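Local coordinates for putative sensory box/GGDEF family protein (Vibrio parahaemolyticus, PDB 3LID) that probably makes cyclic di-GMP from two GTP molecules under control of an extracellular double-PDC sensor domain, the part in this model, at residues Glu29-Ile33 and Leu177-Asn182; Arg111-Arg116 and Glu136-Lys141; Ala122-Asn127 and Arg164-Leu168; Pro185-Phe189 and Arg275-Asp279; Lys195-Phe199 and Tyr210-Ile214. All blocks are in the same frame, centred on the assembly; numbering follows the deposited sequence.

Contact 1. Residues Glu29-Ile33 and Leu177-Asn182; sequences EYNNI and LSSLLN
Both segments are helical: 29-33 is a piece from within the long helix 9-45, while 177-181 is the last part of helix 174-181, with Asn182 the first residue to leave helical angles. The two short axes come no closer than 11.8 Å, and their N-to-C directions lie 134° apart; the nearest CA pair is Glu29 and Leu181, at 7.4 Å. Tyr30 (chi1 m) bridges the gap. Its OH donates a 2.6 Å hydrogen bond to Asn182 OD1 at the ring edge, while Leu181 CD1 (mt rotamer) sits 3.6 Å over the ring centroid in a CH-pi contact. Ile33, mm, adds apolar packing, CG1 to Leu181 CD1 and CG2 to Leu177 CD2 both 4.0 Å. One water joins Glu29 OE1 (2.5 Å) to Leu181 O (2.7 Å). Phe255 packs edge-to-face on Tyr30. This is the join between the two units of a double-PDC sensor, where the short helix after the first sheet rests on the long N-terminal helix just before the second sheet begins.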
# COMPACT_ATOMS: atom_id res chain seq x y z
N GLU A 29 -2.91 -12.11 4.82
CA GLU A 29 -1.76 -11.82 3.92
C GLU A 29 -1.25 -10.37 4.11
O GLU A 29 -0.02 -10.15 4.23
CB GLU A 29 -2.09 -12.03 2.46
CG GLU A 29 -2.42 -13.54 2.18
CD GLU A 29 -2.16 -13.93 0.76
OE1 GLU A 29 -2.78 -13.35 -0.13
OE2 GLU A 29 -1.37 -14.87 0.56
N TYR A 30 -2.17 -9.40 4.22
CA TYR A 30 -1.73 -8.03 4.53
C TYR A 30 -1.07 -7.97 5.89
O TYR A 30 -0.08 -7.21 6.04
CB TYR A 30 -2.88 -6.99 4.46
CG TYR A 30 -3.15 -6.56 3.04
CD1 TYR A 30 -4.10 -7.24 2.26
CD2 TYR A 30 -2.48 -5.47 2.44
CE1 TYR A 30 -4.37 -6.86 0.91
CE2 TYR A 30 -2.78 -5.08 1.15
CZ TYR A 30 -3.71 -5.75 0.39
OH TYR A 30 -3.96 -5.36 -0.94
N ASN A 31 -1.60 -8.66 6.89
CA ASN A 31 -0.90 -8.64 8.18
C ASN A 31 0.51 -9.18 8.08
O ASN A 31 1.46 -8.64 8.72
CB ASN A 31 -1.63 -9.51 9.20
CG ASN A 31 -3.03 -8.98 9.59
OD1 ASN A 31 -3.36 -7.78 9.53
ND2 ASN A 31 -3.87 -9.91 9.96
N ASN A 32 0.69 -10.22 7.28
CA ASN A 32 2.04 -10.76 7.08
C ASN A 32 2.95 -9.78 6.34
O ASN A 32 4.14 -9.57 6.65
CB ASN A 32 2.01 -12.11 6.35
CG ASN A 32 1.72 -13.25 7.34
OD1 ASN A 32 1.50 -12.96 8.51
ND2 ASN A 32 1.61 -14.49 6.86
N ILE A 33 2.38 -9.16 5.34
CA ILE A 33 3.18 -8.13 4.62
C ILE A 33 3.63 -7.01 5.62
O ILE A 33 4.77 -6.52 5.60
CB ILE A 33 2.35 -7.51 3.46
CG1 ILE A 33 2.18 -8.52 2.30
CG2 ILE A 33 2.99 -6.17 2.95
CD1 ILE A 33 3.47 -8.85 1.57
N LEU A 177 1.25 -4.18 -4.20
CA LEU A 177 0.63 -5.05 -3.22
C LEU A 177 -0.78 -5.46 -3.72
O LEU A 177 -1.17 -6.60 -3.52
CB LEU A 177 0.45 -4.43 -1.86
CG LEU A 177 1.81 -4.32 -1.15
CD1 LEU A 177 1.52 -3.57 0.22
CD2 LEU A 177 2.46 -5.72 -0.95
N SER A 178 -1.54 -4.50 -4.28
CA SER A 178 -2.87 -4.82 -4.86
C SER A 178 -2.78 -5.88 -5.93
O SER A 178 -3.61 -6.80 -5.97
CB SER A 178 -3.52 -3.53 -5.45
OG SER A 178 -3.70 -2.68 -4.34
N SER A 179 -1.80 -5.74 -6.82
CA SER A 179 -1.61 -6.68 -7.91
C SER A 179 -1.26 -8.05 -7.34
O SER A 179 -1.70 -9.06 -7.85
CB SER A 179 -0.46 -6.19 -8.83
OG SER A 179 -0.14 -7.19 -9.82
N LEU A 180 -0.54 -8.09 -6.23
CA LEU A 180 -0.07 -9.35 -5.64
C LEU A 180 -1.21 -10.04 -4.88
O LEU A 180 -1.33 -11.28 -4.94
CB LEU A 180 1.10 -9.05 -4.64
CG LEU A 180 1.76 -10.19 -3.90
CD1 LEU A 180 2.57 -11.02 -4.93
CD2 LEU A 180 2.64 -9.64 -2.78
N LEU A 181 -2.03 -9.28 -4.16
CA LEU A 181 -2.84 -9.85 -3.11
C LEU A 181 -4.35 -9.88 -3.44
O LEU A 181 -5.10 -10.62 -2.78
CB LEU A 181 -2.66 -9.16 -1.77
CG LEU A 181 -1.21 -9.22 -1.27
CD1 LEU A 181 -1.14 -8.46 0.05
CD2 LEU A 181 -0.83 -10.63 -1.16
N ASN A 182 -4.79 -9.00 -4.31
CA ASN A 182 -6.25 -8.69 -4.30
C ASN A 182 -7.07 -9.52 -5.30
O ASN A 182 -8.28 -9.25 -5.43
CB ASN A 182 -6.54 -7.24 -4.57
CG ASN A 182 -6.05 -6.34 -3.49
OD1 ASN A 182 -5.57 -6.81 -2.44
ND2 ASN A 182 -6.05 -5.01 -3.77
O HOH W 1 -5.03 -12.50 -0.88

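Contact 2. Residues Arg111-Arg116 and Glu136-Lys141; sequences RDKSAR and ELERDK. With PO4 (phosphate ion), chain C.
Residues 136-140, strand but for a break at Glu138, run past loop 111-116, in which Lys113-Arg116 form a type I turn and Asp112 OD1 an Asx turn to Ser114 N; CA atoms approach to 7.4 Å at Arg111-Lys141 and 9.5 Å at Arg116-Arg139. Glu136, extended (chi1 and chi2 t), puts OE2 2.8 Å from Arg116 NH2 in a salt bridge, and a water donates to the same OE2. After Leu137, Glu138 turns its carboxylate away to Lys80 and Asn171. Arg139 lays CG over one face of the Arg116 guanidinium, its own NH1 bonding Gly142 O; its backbone N donates to phosphate O4 (2.9 Å), as does Arg116 NH1 (2.8 Å), while Lys113 NZ reaches phosphate O2 (2.7 Å). Asp140 OD1 takes a 2.7 Å salt bridge from Arg111 NH1; Arg111 NE pairs with Glu91. Arg83, Tyr118, Arg153 and Asn171 also bind the phosphate, so this is a basic, anion-accepting pocket in the membrane-distal PDC unit, consistent with a ligand site although the ion probably came from the crystallisation liquor.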
# COMPACT_ATOMS: atom_id res chain seq x y z
N ARG A 111 15.74 15.76 -4.80
CA ARG A 111 14.90 16.96 -4.61
C ARG A 111 14.78 17.33 -3.16
O ARG A 111 15.02 16.53 -2.24
CB ARG A 111 13.48 16.65 -5.08
CG ARG A 111 13.33 16.53 -6.60
CD ARG A 111 13.53 15.08 -7.11
NE ARG A 111 12.97 13.94 -6.33
CZ ARG A 111 11.80 13.32 -6.53
NH1 ARG A 111 10.93 13.70 -7.50
NH2 ARG A 111 11.49 12.32 -5.76
N ASP A 112 14.41 18.60 -2.96
CA ASP A 112 14.10 19.06 -1.60
C ASP A 112 12.63 18.74 -1.29
O ASP A 112 11.72 19.31 -1.90
CB ASP A 112 14.27 20.60 -1.63
CG ASP A 112 13.88 21.26 -0.37
OD1 ASP A 112 13.39 20.62 0.60
OD2 ASP A 112 14.12 22.48 -0.34
N LYS A 113 12.40 17.82 -0.32
CA LYS A 113 11.06 17.34 0.03
C LYS A 113 10.54 18.01 1.28
O LYS A 113 9.56 17.57 1.90
CB LYS A 113 11.10 15.84 0.26
CG LYS A 113 11.36 15.12 -1.02
CD LYS A 113 10.08 15.01 -1.90
CE LYS A 113 10.44 14.45 -3.27
NZ LYS A 113 9.17 14.11 -4.08
N SER A 114 11.24 19.09 1.68
CA SER A 114 10.87 19.68 2.96
C SER A 114 9.46 20.26 3.07
O SER A 114 8.96 20.42 4.23
CB SER A 114 11.91 20.71 3.39
OG SER A 114 11.85 21.81 2.48
N ALA A 115 8.80 20.57 1.94
CA ALA A 115 7.43 21.12 1.99
C ALA A 115 6.36 20.03 2.18
O ALA A 115 5.20 20.34 2.51
CB ALA A 115 7.11 21.89 0.74
N ARG A 116 6.75 18.76 2.05
CA ARG A 116 5.77 17.69 2.13
C ARG A 116 5.34 17.42 3.54
O ARG A 116 6.16 17.40 4.47
CB ARG A 116 6.38 16.42 1.58
CG ARG A 116 6.54 16.51 -0.01
CD ARG A 116 5.21 16.65 -0.76
NE ARG A 116 4.41 15.38 -0.69
CZ ARG A 116 4.65 14.29 -1.44
NH1 ARG A 116 5.70 14.26 -2.33
NH2 ARG A 116 3.86 13.17 -1.28
N GLU A 136 -0.71 7.85 0.17
CA GLU A 136 -0.77 9.15 -0.52
C GLU A 136 0.00 9.01 -1.81
O GLU A 136 1.05 8.30 -1.87
CB GLU A 136 -0.07 10.19 0.36
CG GLU A 136 0.08 11.53 -0.27
CD GLU A 136 0.71 12.47 0.77
OE1 GLU A 136 0.01 12.91 1.69
OE2 GLU A 136 1.91 12.76 0.70
N LEU A 137 -0.52 9.65 -2.85
CA LEU A 137 0.12 9.49 -4.19
C LEU A 137 1.50 10.16 -4.17
O LEU A 137 1.72 11.18 -3.52
CB LEU A 137 -0.74 10.24 -5.22
CG LEU A 137 -2.14 9.61 -5.35
CD1 LEU A 137 -3.11 10.40 -6.24
CD2 LEU A 137 -1.99 8.22 -5.94
N GLU A 138 2.41 9.57 -4.91
CA GLU A 138 3.76 10.19 -5.11
C GLU A 138 3.73 11.49 -5.92
O GLU A 138 2.89 11.64 -6.83
CB GLU A 138 4.64 9.22 -5.80
CG GLU A 138 4.96 8.04 -4.84
CD GLU A 138 5.97 7.02 -5.41
OE1 GLU A 138 6.15 6.98 -6.62
OE2 GLU A 138 6.63 6.20 -4.64
N ARG A 139 4.64 12.39 -5.58
CA ARG A 139 4.78 13.63 -6.35
C ARG A 139 6.27 13.91 -6.65
O ARG A 139 7.16 13.44 -5.93
CB ARG A 139 4.24 14.82 -5.52
CG ARG A 139 2.68 14.75 -5.36
CD ARG A 139 2.07 15.92 -4.52
NE ARG A 139 0.60 15.72 -4.53
CZ ARG A 139 -0.31 16.32 -5.28
NH1 ARG A 139 -0.01 17.27 -6.19
NH2 ARG A 139 -1.62 15.97 -5.09
N ASP A 140 6.47 14.74 -7.70
CA ASP A 140 7.82 15.27 -8.09
C ASP A 140 7.62 16.78 -8.16
O ASP A 140 6.81 17.25 -8.96
CB ASP A 140 8.17 14.86 -9.54
CG ASP A 140 8.29 13.39 -9.77
OD1 ASP A 140 8.80 12.65 -8.88
OD2 ASP A 140 7.98 12.97 -10.92
N LYS A 141 8.39 17.52 -7.35
CA LYS A 141 8.28 19.01 -7.27
C LYS A 141 6.83 19.43 -7.12
O LYS A 141 6.31 20.33 -7.83
CB LYS A 141 8.93 19.60 -8.54
CG LYS A 141 10.45 19.39 -8.45
CD LYS A 141 11.13 19.79 -9.74
CE LYS A 141 12.26 20.70 -9.40
NZ LYS A 141 11.48 21.89 -8.97
P PO4 C . 7.29 11.00 -2.78
O1 PO4 C . 7.87 10.38 -4.06
O2 PO4 C . 8.29 12.11 -2.44
O3 PO4 C . 7.23 10.02 -1.65
O4 PO4 C . 5.92 11.61 -3.06
O HOH W 2 8.88 11.24 -6.39
O HOH W 3 2.99 14.64 2.20

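Contact 3. Residues Ala122-Asn127 and Arg164-Leu168; sequences AQSLDN and RQGYL
Arg164 is the centre of this contact, with Tyr167 and Asn127 next in buried surface. The end of helix 117-124 and the extended residues after it, 125-127, pass alongside strand 164-168; CA atoms lie 7.3 Å apart at Ala122-Tyr167 and 6.7 Å at Asn127-Arg164. Arg164, chi1 and chi2 both t, chi3 m, sends its guanidinium into the curve of the helix end. There NH1 donates to Gln123 O (3.0 Å), NH2 to Leu125 O (2.7 Å), and NE and NH2 together grip Asn127 OD1 (2.9 and 3.1 Å), all near the guanidinium plane. One arginine thus takes up carbonyls at and just past the helix C-terminus, tying the helix to a central strand of the seven-stranded antiparallel sheet of the membrane-distal PDC unit. In that strand Gln165 and Gly166 form a classic beta bulge opposite Ile158; the glycine's phi/psi of 155/-157° would press a CB against the preceding carbonyl. Tyr167 (chi1 m) packs CD1 3.8 Å from Ala122 CB, and Phe119 meets its ring edge-to-face. Tyr167 OH accepts from Arg164 NH1 (3.0 Å) and shares a water with Gln123 NE2. Asn127 ND2 and Arg164 N both donate to another water, at 3.2 and 3.1 Å.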
# COMPACT_ATOMS: atom_id res chain seq x y z
N ALA A 122 7.71 13.21 9.72
CA ALA A 122 8.94 12.43 10.07
C ALA A 122 9.81 13.27 11.05
O ALA A 122 10.44 12.71 11.92
CB ALA A 122 9.76 12.18 8.77
N GLN A 123 9.84 14.57 10.88
CA GLN A 123 10.69 15.40 11.74
C GLN A 123 10.23 15.33 13.18
O GLN A 123 11.02 15.45 14.09
CB GLN A 123 10.58 16.86 11.32
CG GLN A 123 11.23 17.18 9.99
CD GLN A 123 11.24 18.68 9.69
OE1 GLN A 123 10.20 19.26 9.34
NE2 GLN A 123 12.40 19.31 9.81
N SER A 124 8.90 15.24 13.36
CA SER A 124 8.29 15.08 14.68
C SER A 124 8.59 13.78 15.43
O SER A 124 8.41 13.69 16.66
CB SER A 124 6.77 15.28 14.57
OG SER A 124 6.10 14.07 14.29
N LEU A 125 9.10 12.76 14.74
CA LEU A 125 9.42 11.47 15.33
C LEU A 125 10.69 11.55 16.19
O LEU A 125 11.50 12.48 16.02
CB LEU A 125 9.57 10.38 14.28
CG LEU A 125 8.32 10.21 13.36
CD1 LEU A 125 8.76 9.15 12.25
CD2 LEU A 125 7.12 9.64 14.19
N ASP A 126 10.84 10.61 17.09
CA ASP A 126 12.10 10.50 17.85
C ASP A 126 13.18 9.84 17.02
O ASP A 126 12.90 9.16 16.07
CB ASP A 126 11.89 9.66 19.11
CG ASP A 126 10.97 10.35 20.11
OD1 ASP A 126 10.85 11.58 20.13
OD2 ASP A 126 10.36 9.64 20.89
N ASN A 127 14.44 10.00 17.43
CA ASN A 127 15.52 9.25 16.77
C ASN A 127 15.27 7.76 16.85
O ASN A 127 14.95 7.27 17.92
CB ASN A 127 16.92 9.56 17.39
CG ASN A 127 17.37 11.01 17.16
OD1 ASN A 127 16.93 11.66 16.24
ND2 ASN A 127 18.36 11.47 17.97
N ARG A 164 20.85 13.61 15.06
CA ARG A 164 20.07 13.21 13.88
C ARG A 164 20.82 13.56 12.60
O ARG A 164 21.31 14.71 12.42
CB ARG A 164 18.72 13.93 13.90
CG ARG A 164 17.79 13.33 12.79
CD ARG A 164 16.37 13.94 12.95
NE ARG A 164 15.84 13.34 14.18
CZ ARG A 164 14.58 13.49 14.58
NH1 ARG A 164 13.72 14.16 13.85
NH2 ARG A 164 14.18 12.87 15.69
N GLN A 165 20.96 12.57 11.71
CA GLN A 165 21.59 12.75 10.39
C GLN A 165 20.60 12.96 9.24
O GLN A 165 20.94 13.49 8.18
CB GLN A 165 22.46 11.51 10.07
CG GLN A 165 23.55 11.30 11.17
CD GLN A 165 24.48 12.56 11.27
OE1 GLN A 165 25.14 12.90 10.29
NE2 GLN A 165 24.56 13.20 12.44
N GLY A 166 19.38 12.53 9.48
CA GLY A 166 18.39 12.55 8.37
C GLY A 166 17.31 11.49 8.65
O GLY A 166 17.12 11.04 9.76
N TYR A 167 16.67 11.09 7.56
CA TYR A 167 15.50 10.20 7.66
C TYR A 167 15.62 9.12 6.64
O TYR A 167 15.85 9.39 5.46
CB TYR A 167 14.22 11.03 7.35
CG TYR A 167 14.12 12.19 8.32
CD1 TYR A 167 13.46 12.03 9.55
CD2 TYR A 167 14.70 13.42 8.01
CE1 TYR A 167 13.42 13.10 10.49
CE2 TYR A 167 14.70 14.48 8.94
CZ TYR A 167 14.04 14.29 10.18
OH TYR A 167 14.02 15.32 11.07
N LEU A 168 15.41 7.89 7.09
CA LEU A 168 15.19 6.78 6.14
C LEU A 168 13.71 6.80 5.75
O LEU A 168 12.86 6.88 6.62
CB LEU A 168 15.50 5.48 6.86
CG LEU A 168 15.18 4.23 6.07
CD1 LEU A 168 16.17 4.13 4.88
CD2 LEU A 168 15.37 2.96 6.96
O HOH W 4 14.92 17.65 10.49
O HOH W 5 19.15 14.57 17.50

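Contact 4. Residues Pro185-Phe189 and Arg275-Asp279; sequences PVRDF and RATRD
Two arginines reach from loop 275-279 to backbone carbonyls of loop 185-189: Arg275 NH1 and NH2 both donate to Arg187 O at 2.9 Å, and Arg278 NH2 to Val186 O at 2.7 Å. A weaker bond runs from Arg275 NH1 to Asp188 O (3.1 Å). The carbonyls are presented by the hairpin between strands 183-184 and 189-195, in the membrane-proximal PDC unit, where Asp188 and Phe189 form a G1 beta bulge opposite Ser184; Asp188 has phi/psi 53/55°. CA atoms lie 8.9 Å apart at Asp188-Arg275 and 9.4 Å at Arg187-Arg278, a gap spanned by the arginine side chains, Arg275 with chi1 at -28°, between wells, then t and p, Arg278 m, t, p. Arg275 NH2 also makes a salt bridge with Glu18 on helix 9-45. The carboxylate of Asp188 bonds Tyr183 OH; its OD2 shares a water with Arg275 NH1. Packing is supplied by Phe189 (chi1 m): the Arg275 guanidinium lies flat on its ring, planes 7° apart, with Arg275 CZ off-centre, 4.1 Å from the Phe189 ring centroid.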
# COMPACT_ATOMS: atom_id res chain seq x y z
N PRO A 185 -7.42 -16.66 -7.47
CA PRO A 185 -7.84 -17.41 -8.63
C PRO A 185 -8.73 -18.58 -8.17
O PRO A 185 -9.66 -18.94 -8.89
CB PRO A 185 -6.51 -17.90 -9.24
CG PRO A 185 -5.51 -18.00 -8.02
CD PRO A 185 -5.99 -16.83 -7.09
N VAL A 186 -8.50 -19.12 -6.99
CA VAL A 186 -9.27 -20.27 -6.59
C VAL A 186 -10.73 -19.90 -6.33
O VAL A 186 -11.63 -20.57 -6.86
CB VAL A 186 -8.65 -21.05 -5.45
CG1 VAL A 186 -9.45 -22.30 -5.26
CG2 VAL A 186 -7.18 -21.45 -5.82
N ARG A 187 -10.98 -18.83 -5.57
CA ARG A 187 -12.37 -18.40 -5.34
C ARG A 187 -12.91 -17.42 -6.38
O ARG A 187 -14.08 -17.12 -6.34
CB ARG A 187 -12.59 -17.85 -3.93
CG ARG A 187 -12.26 -18.81 -2.82
CD ARG A 187 -12.69 -18.19 -1.47
NE ARG A 187 -12.35 -18.92 -0.24
CZ ARG A 187 -13.13 -19.87 0.26
NH1 ARG A 187 -14.24 -20.23 -0.40
NH2 ARG A 187 -12.83 -20.48 1.37
N ASP A 188 -12.05 -16.93 -7.27
CA ASP A 188 -12.40 -15.96 -8.31
C ASP A 188 -13.08 -14.76 -7.69
O ASP A 188 -14.18 -14.37 -8.09
CB ASP A 188 -13.27 -16.60 -9.42
CG ASP A 188 -13.58 -15.64 -10.56
OD1 ASP A 188 -12.66 -14.89 -10.96
OD2 ASP A 188 -14.73 -15.62 -11.08
N PHE A 189 -12.42 -14.14 -6.71
CA PHE A 189 -12.93 -12.91 -6.20
C PHE A 189 -11.87 -11.76 -6.38
O PHE A 189 -10.68 -12.03 -6.21
CB PHE A 189 -13.11 -13.02 -4.70
CG PHE A 189 -14.34 -13.76 -4.27
CD1 PHE A 189 -15.60 -13.43 -4.78
CD2 PHE A 189 -14.23 -14.74 -3.29
CE1 PHE A 189 -16.75 -14.11 -4.27
CE2 PHE A 189 -15.39 -15.43 -2.80
CZ PHE A 189 -16.62 -15.09 -3.27
N ARG A 275 -21.44 -17.42 -10.92
CA ARG A 275 -20.77 -18.41 -10.04
C ARG A 275 -21.68 -19.57 -9.64
O ARG A 275 -21.25 -20.50 -8.93
CB ARG A 275 -20.17 -17.80 -8.76
CG ARG A 275 -19.78 -16.37 -8.90
CD ARG A 275 -19.39 -15.82 -7.47
NE ARG A 275 -18.74 -16.76 -6.57
CZ ARG A 275 -17.41 -16.85 -6.48
NH1 ARG A 275 -16.64 -16.11 -7.28
NH2 ARG A 275 -16.86 -17.69 -5.60
N ALA A 276 -22.94 -19.54 -10.08
CA ALA A 276 -23.76 -20.73 -9.94
C ALA A 276 -23.08 -21.83 -10.78
O ALA A 276 -22.98 -22.99 -10.39
CB ALA A 276 -25.21 -20.47 -10.41
N THR A 277 -22.57 -21.43 -11.94
CA THR A 277 -21.99 -22.42 -12.82
C THR A 277 -20.65 -23.01 -12.29
O THR A 277 -20.32 -24.14 -12.61
CB THR A 277 -21.90 -21.88 -14.27
OG1 THR A 277 -21.34 -20.57 -14.27
CG2 THR A 277 -23.31 -21.80 -14.88
N ARG A 278 -19.96 -22.29 -11.41
CA ARG A 278 -18.56 -22.61 -11.04
C ARG A 278 -18.19 -24.08 -10.91
O ARG A 278 -18.80 -24.80 -10.13
CB ARG A 278 -18.17 -21.89 -9.75
CG ARG A 278 -17.84 -20.44 -9.96
CD ARG A 278 -17.47 -19.72 -8.67
NE ARG A 278 -16.38 -20.36 -7.92
CZ ARG A 278 -15.09 -20.31 -8.25
NH1 ARG A 278 -14.71 -19.71 -9.35
NH2 ARG A 278 -14.19 -20.90 -7.47
N ASP A 279 -17.17 -24.51 -11.65
CA ASP A 279 -16.69 -25.90 -11.59
C ASP A 279 -15.17 -25.83 -11.66
O ASP A 279 -14.56 -24.91 -12.28
CB ASP A 279 -17.31 -26.72 -12.75
CG ASP A 279 -16.99 -28.26 -12.70
OD1 ASP A 279 -17.95 -29.11 -12.51
OD2 ASP A 279 -15.81 -28.62 -12.93
O HOH W 6 -17.32 -14.13 -9.73

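Contact 5. Residues Lys195-Phe199 and Tyr210-Ile214; sequences KHKGF and YGDII. With EDO (1,2-ethanediol), chain H.
A tight turn meets a loop. Residues 195-198 form a type I beta turn, closed by Gly198 N to Lys195 O at 2.8 Å, and Lys195 N also bonds Phe199 O at 2.8 Å; Gly198 takes phi/psi 96/-10°, where a CB would jam against the preceding carbonyl. The nearest CA atoms are those of Phe199 and Gly211, 5.9 Å apart. Phe199, chi1 m and chi2 -75°, lays one ring face on the other loop: CE1 is 3.4 Å from Gly211 C, and Asp212 CB makes a CH-pi contact 3.8 Å from the ring centroid. A CB on Gly211 would clash with the ring. Asp212 (chi1 p) brings its carboxylate back to Lys195, whose m, t, m, t side chain carries NZ to OD2 in a 2.7 Å salt bridge. Lys197, chi1 p, passes CD 3.1 Å from that same OD2. An ethanediol, probably from the crystallisation liquor, completes the polar cluster: Lys195 NZ donates to O2 (2.8 Å) and O1 (3.0 Å), and ethanediol O1 donates to Asp212 OD1 (2.8 Å). The turn joins strands 189-195 and 200-202 of the membrane-proximal PDC sheet, while 210-214 belongs to the loop leading to helix 222-225; Ile135 O, on strand 131-140 of the other sheet, also binds the diol.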
# COMPACT_ATOMS: atom_id res chain seq x y z
N LYS A 195 -10.62 3.29 1.51
CA LYS A 195 -10.04 3.91 2.68
C LYS A 195 -11.07 4.34 3.70
O LYS A 195 -12.28 4.33 3.43
CB LYS A 195 -9.33 5.22 2.24
CG LYS A 195 -8.10 4.80 1.36
CD LYS A 195 -7.21 6.10 1.23
CE LYS A 195 -7.97 7.09 0.31
NZ LYS A 195 -7.05 8.40 0.14
N HIS A 196 -10.59 4.74 4.84
CA HIS A 196 -11.44 5.21 5.94
C HIS A 196 -12.34 6.37 5.49
O HIS A 196 -13.50 6.57 6.01
CB HIS A 196 -10.47 5.68 7.02
CG HIS A 196 -11.11 6.33 8.19
ND1 HIS A 196 -12.04 5.67 8.97
CD2 HIS A 196 -10.94 7.56 8.74
CE1 HIS A 196 -12.44 6.49 9.93
NE2 HIS A 196 -11.79 7.63 9.82
N LYS A 197 -11.81 7.18 4.56
CA LYS A 197 -12.60 8.29 3.97
C LYS A 197 -13.60 7.89 2.91
O LYS A 197 -14.31 8.77 2.42
CB LYS A 197 -11.69 9.30 3.29
CG LYS A 197 -11.04 8.63 1.93
CD LYS A 197 -10.19 10.08 1.73
CE LYS A 197 -9.72 10.71 2.99
NZ LYS A 197 -9.85 12.30 3.24
N GLY A 198 -13.68 6.61 2.54
CA GLY A 198 -14.68 6.14 1.56
C GLY A 198 -14.25 6.01 0.11
O GLY A 198 -14.90 5.41 -0.70
N PHE A 199 -13.04 6.54 -0.22
CA PHE A 199 -12.61 6.48 -1.58
C PHE A 199 -11.78 5.23 -1.85
O PHE A 199 -11.17 4.68 -0.91
CB PHE A 199 -11.76 7.75 -1.89
CG PHE A 199 -12.61 9.01 -1.97
CD1 PHE A 199 -13.39 9.21 -3.09
CD2 PHE A 199 -12.55 9.92 -0.96
CE1 PHE A 199 -14.19 10.41 -3.15
CE2 PHE A 199 -13.37 11.13 -1.01
CZ PHE A 199 -14.14 11.28 -2.15
N TYR A 210 -9.21 6.86 -6.40
CA TYR A 210 -8.64 8.14 -5.96
C TYR A 210 -9.57 9.31 -6.26
O TYR A 210 -9.12 10.43 -6.66
CB TYR A 210 -7.28 8.45 -6.62
CG TYR A 210 -6.44 7.25 -6.89
CD1 TYR A 210 -6.06 6.38 -5.85
CD2 TYR A 210 -5.90 7.01 -8.17
CE1 TYR A 210 -5.25 5.27 -6.12
CE2 TYR A 210 -5.10 5.91 -8.44
CZ TYR A 210 -4.74 5.07 -7.40
OH TYR A 210 -3.97 3.97 -7.60
N GLY A 211 -10.84 9.10 -5.89
CA GLY A 211 -11.86 10.16 -6.09
C GLY A 211 -11.65 11.33 -5.19
O GLY A 211 -12.35 12.34 -5.36
N ASP A 212 -10.78 11.24 -4.20
CA ASP A 212 -10.49 12.35 -3.31
C ASP A 212 -9.47 13.28 -4.00
O ASP A 212 -9.24 14.40 -3.57
CB ASP A 212 -10.02 11.93 -1.89
CG ASP A 212 -9.02 10.73 -1.91
OD1 ASP A 212 -8.82 10.12 -2.99
OD2 ASP A 212 -8.50 10.47 -0.83
N ILE A 213 -8.87 12.76 -5.05
CA ILE A 213 -7.81 13.52 -5.80
C ILE A 213 -8.24 13.89 -7.20
O ILE A 213 -7.89 14.98 -7.63
CB ILE A 213 -6.53 12.67 -5.94
CG1 ILE A 213 -6.05 12.19 -4.56
CG2 ILE A 213 -5.37 13.54 -6.59
CD1 ILE A 213 -5.84 13.20 -3.47
N ILE A 214 -8.91 13.00 -7.92
CA ILE A 214 -9.31 13.19 -9.30
C ILE A 214 -10.77 13.60 -9.35
O ILE A 214 -11.66 12.77 -9.08
CB ILE A 214 -9.11 11.86 -10.07
CG1 ILE A 214 -7.67 11.40 -9.95
CG2 ILE A 214 -9.55 11.87 -11.56
CD1 ILE A 214 -7.48 10.30 -10.85
C1 EDO H . -5.40 8.83 -3.03
O1 EDO H . -6.75 8.24 -2.85
C2 EDO H . -4.38 7.87 -2.44
O2 EDO H . -4.52 7.86 -1.02

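Contacts 2 and 3 belong to the first, seven-stranded PDC sheet, their centres 17 Å apart, and flank helix 117-124: residues 111-116 lead into it and 122-127 out of it. The phosphate is held at contact 2. Contact 5 lies in the second unit, yet touches contact 2 directly, Leu137 CD1 to Ile213 CG1 at 3.8 Å, so the two units touch here; contact 1, where helix 174-181 between the two sheets rests on helix 9-45, has its centre 20 Å from that of contact 5. That helix directly follows strand 163-173 of contact 3, and residue 182 leads almost directly to 185-189 of contact 4. Contact 4 lies far from contact 2, their centres 43 Å apart on opposite sides of the chain's centre.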